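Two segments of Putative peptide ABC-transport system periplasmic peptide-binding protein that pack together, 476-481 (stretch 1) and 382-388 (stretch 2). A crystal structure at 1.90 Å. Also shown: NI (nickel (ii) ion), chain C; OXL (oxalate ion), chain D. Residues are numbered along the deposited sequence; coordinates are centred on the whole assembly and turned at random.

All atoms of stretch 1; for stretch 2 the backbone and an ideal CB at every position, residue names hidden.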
# COMPACT_ATOMS: atom_id res chain seq x y z
N ARG A 476 -0.87 0.01 -15.41
CA ARG A 476 -1.79 -0.96 -14.83
C ARG A 476 -2.34 -0.35 -13.54
O ARG A 476 -1.95 0.77 -13.14
CB ARG A 476 -1.12 -2.32 -14.61
CG ARG A 476 -0.03 -2.38 -13.57
CD ARG A 476 0.54 -3.82 -13.41
NE ARG A 476 1.18 -3.88 -12.11
CZ ARG A 476 1.95 -4.86 -11.65
NH1 ARG A 476 2.47 -4.73 -10.42
NH2 ARG A 476 2.24 -5.92 -12.40
N THR A 477 -3.31 -1.03 -12.94
CA THR A 477 -3.94 -0.49 -11.75
C THR A 477 -2.92 -0.47 -10.62
O THR A 477 -2.39 -1.50 -10.22
CB THR A 477 -5.19 -1.29 -11.39
OG1 THR A 477 -6.05 -1.24 -12.52
CG2 THR A 477 -5.93 -0.65 -10.19
N LEU A 478 -2.64 0.74 -10.14
CA LEU A 478 -1.60 0.95 -9.13
C LEU A 478 -2.15 0.71 -7.72
O LEU A 478 -3.38 0.54 -7.53
CB LEU A 478 -1.02 2.38 -9.23
CG LEU A 478 -0.39 2.68 -10.61
CD1 LEU A 478 0.34 4.01 -10.61
CD2 LEU A 478 0.56 1.51 -11.11
N GLY A 479 -1.24 0.67 -6.76
CA GLY A 479 -1.59 0.55 -5.36
C GLY A 479 -1.29 1.85 -4.66
O GLY A 479 -1.08 2.90 -5.29
N HIS A 480 -1.30 1.75 -3.35
CA HIS A 480 -1.00 2.82 -2.41
C HIS A 480 0.36 3.46 -2.75
O HIS A 480 1.34 2.76 -3.04
CB HIS A 480 -1.05 2.23 -1.02
CG HIS A 480 -0.72 3.17 0.06
ND1 HIS A 480 -1.32 4.42 0.17
CD2 HIS A 480 0.15 3.08 1.10
CE1 HIS A 480 -0.82 5.05 1.22
NE2 HIS A 480 0.05 4.26 1.83
N HIS A 481 0.36 4.80 -2.79
CA HIS A 481 1.47 5.66 -3.24
C HIS A 481 1.82 5.47 -4.70
O HIS A 481 2.89 5.89 -5.11
CB HIS A 481 2.77 5.49 -2.42
CG HIS A 481 2.65 5.85 -0.97
ND1 HIS A 481 2.67 7.16 -0.51
CD2 HIS A 481 2.54 5.07 0.14
CE1 HIS A 481 2.55 7.16 0.81
NE2 HIS A 481 2.49 5.90 1.23
N UNK A 382 -4.44 9.78 6.27
CA UNK A 382 -3.86 8.44 6.00
C UNK A 382 -4.21 7.96 4.59
O UNK A 382 -5.05 8.57 3.92
CB UNK A 382 -4.36 7.42 7.03
N UNK A 383 -3.57 6.87 4.09
CA UNK A 383 -3.95 6.38 2.79
C UNK A 383 -3.59 4.85 2.82
O UNK A 383 -2.71 4.49 3.59
CB UNK A 383 -3.24 7.14 1.67
N UNK A 384 -4.32 4.02 2.07
CA UNK A 384 -3.99 2.56 1.90
C UNK A 384 -4.60 2.13 0.60
O UNK A 384 -5.34 2.89 0.00
CB UNK A 384 -4.51 1.70 3.05
N UNK A 385 -4.32 0.90 0.15
CA UNK A 385 -5.05 0.40 -1.00
C UNK A 385 -4.18 -0.51 -1.88
O UNK A 385 -3.01 -0.21 -2.11
CB UNK A 385 -5.59 1.57 -1.82
N UNK A 386 -4.74 -1.62 -2.33
CA UNK A 386 -3.95 -2.59 -3.16
C UNK A 386 -4.89 -3.08 -4.23
O UNK A 386 -6.08 -3.30 -3.99
CB UNK A 386 -3.39 -3.76 -2.34
N UNK A 387 -4.36 -3.25 -5.44
CA UNK A 387 -5.16 -3.80 -6.52
C UNK A 387 -5.20 -5.34 -6.41
O UNK A 387 -5.90 -6.00 -7.17
CB UNK A 387 -4.60 -3.36 -7.87
N UNK A 388 -4.40 -5.90 -5.53
CA UNK A 388 -4.42 -7.37 -5.37
C UNK A 388 -5.58 -7.85 -4.48
O UNK A 388 -6.53 -7.09 -4.24
CB UNK A 388 -3.09 -7.85 -4.78
NI NI C . 1.67 4.89 2.98
C1 OXL D . -0.04 6.36 4.64
C2 OXL D . 0.32 5.05 5.31
O1 OXL D . -0.91 7.21 5.12
O2 OXL D . 0.22 5.02 6.55
O3 OXL D . 0.59 6.62 3.59
O4 OXL D . 0.85 4.06 4.67

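Stretch 1 runs past stretch 2 in roughly the opposite sense, the end-to-end directions lying 150° apart, and its most prominent feature is the side chain of His480, whose CA-to-CB bond points toward stretch 2 and whose imidazole binds the nickel ion through NE2 at 2.1 Å.

At position 382 the CA-to-CB bond points sideways, and the ideal CB has nothing of stretch 1 within 5.5 Å. Extended backbone angles (-100/168) suit a beta-branched residue, but stretch 1 exerts no selection and many side chains would be compatible. The deposited residue is Ile382, in a strand; its CA lies 3.3 Å from O1 of the oxalate, while its side chain stays clear of stretch 1.

Position 383 is far more constrained. Its CB direction runs toward stretch 1, and the ideal CB falls 3.2 Å from CE1 of His480, too tight. The backbone angles (-154/150) are open to any residue but proline, so the argument for a small one, glycine above all, comes from the histidine ring. Gly383 is found here. Without a side chain, it lets the ring lie close to the backbone: its carbonyl O sits over one face, 3.1 Å from His480 CE1. Its N also gives a weak hydrogen bond to oxalate O1, at 2.9 Å.

At 384 the CA-to-CB bond points away from stretch 1, and the ideal CB is 5.0 Å from His480 CG. A large side chain could still reach the neighbourhood of the imidazole and oxalate; aromatic or long aliphatic groups would both be plausible. The residue is Trp384, with chi1 near -62° (m). Its CE3 comes within 4.2 Å of His480 CD2, the two rings meeting obliquely with planes at 43°, and oxalate O4 lies over one face of the indole. The CA contributes too, making a CH-pi contact 3.9 Å from the centroid of the His480 ring.

Position 385 is decided by its own backbone. At phi/psi 146/137 a CB would be jammed against the carbonyl O of the preceding residue, which by itself calls for glycine. Gly385 meets this demand, and its carbonyl O accepts the hydrogen bond from His480 N, at 2.9 Å and 144°, which ties the two backbones together. The same O approaches Gly479 CA at 3.6 Å.

At 386 the CB direction is away from stretch 1, so little there limits the choice, and a polar residue would do well. Ser386 uses its OG locally, accepting a hydrogen bond from the N of residue 388 at 3.2 Å.

Position 387 points toward stretch 1, its ideal CB 3.7 Å from Thr477 O and 4.1 Å from Leu478 O. With phi at -82°, a compact aliphatic residue or proline would fit. Pro387 lays its ring along this backbone: CG is 3.5 Å from Thr477 O, CD 3.8 Å from Gly479 CA, and CB 3.9 Å from Thr477 CG2.

Position 388 makes no contact with stretch 1 and would tolerate many residues; it is Leu388.

Stretch 2 382-388: IGWGSPL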
# COMPACT_ATOMS: atom_id res chain seq x y z
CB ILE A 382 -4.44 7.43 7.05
CG1 ILE A 382 -3.56 6.14 7.17
CG2 ILE A 382 -5.88 6.99 6.59
CD1 ILE A 382 -3.89 5.36 8.44
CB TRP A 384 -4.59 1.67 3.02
CG TRP A 384 -4.11 1.94 4.39
CD1 TRP A 384 -4.84 2.48 5.44
CD2 TRP A 384 -2.81 1.72 4.88
NE1 TRP A 384 -4.03 2.60 6.55
CE2 TRP A 384 -2.79 2.11 6.23
CE3 TRP A 384 -1.65 1.16 4.32
CZ2 TRP A 384 -1.64 2.00 7.02
CZ3 TRP A 384 -0.51 1.07 5.10
CH2 TRP A 384 -0.52 1.46 6.44
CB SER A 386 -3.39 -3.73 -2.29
OG SER A 386 -2.63 -4.71 -3.09
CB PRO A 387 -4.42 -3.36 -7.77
CG PRO A 387 -3.00 -3.32 -7.35
CD PRO A 387 -2.98 -2.95 -5.88
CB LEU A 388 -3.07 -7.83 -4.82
CG LEU A 388 -1.93 -7.40 -5.73
CD1 LEU A 388 -0.67 -8.04 -5.24
CD2 LEU A 388 -2.18 -7.71 -7.20
O HOH W 1 3.22 5.56 4.00
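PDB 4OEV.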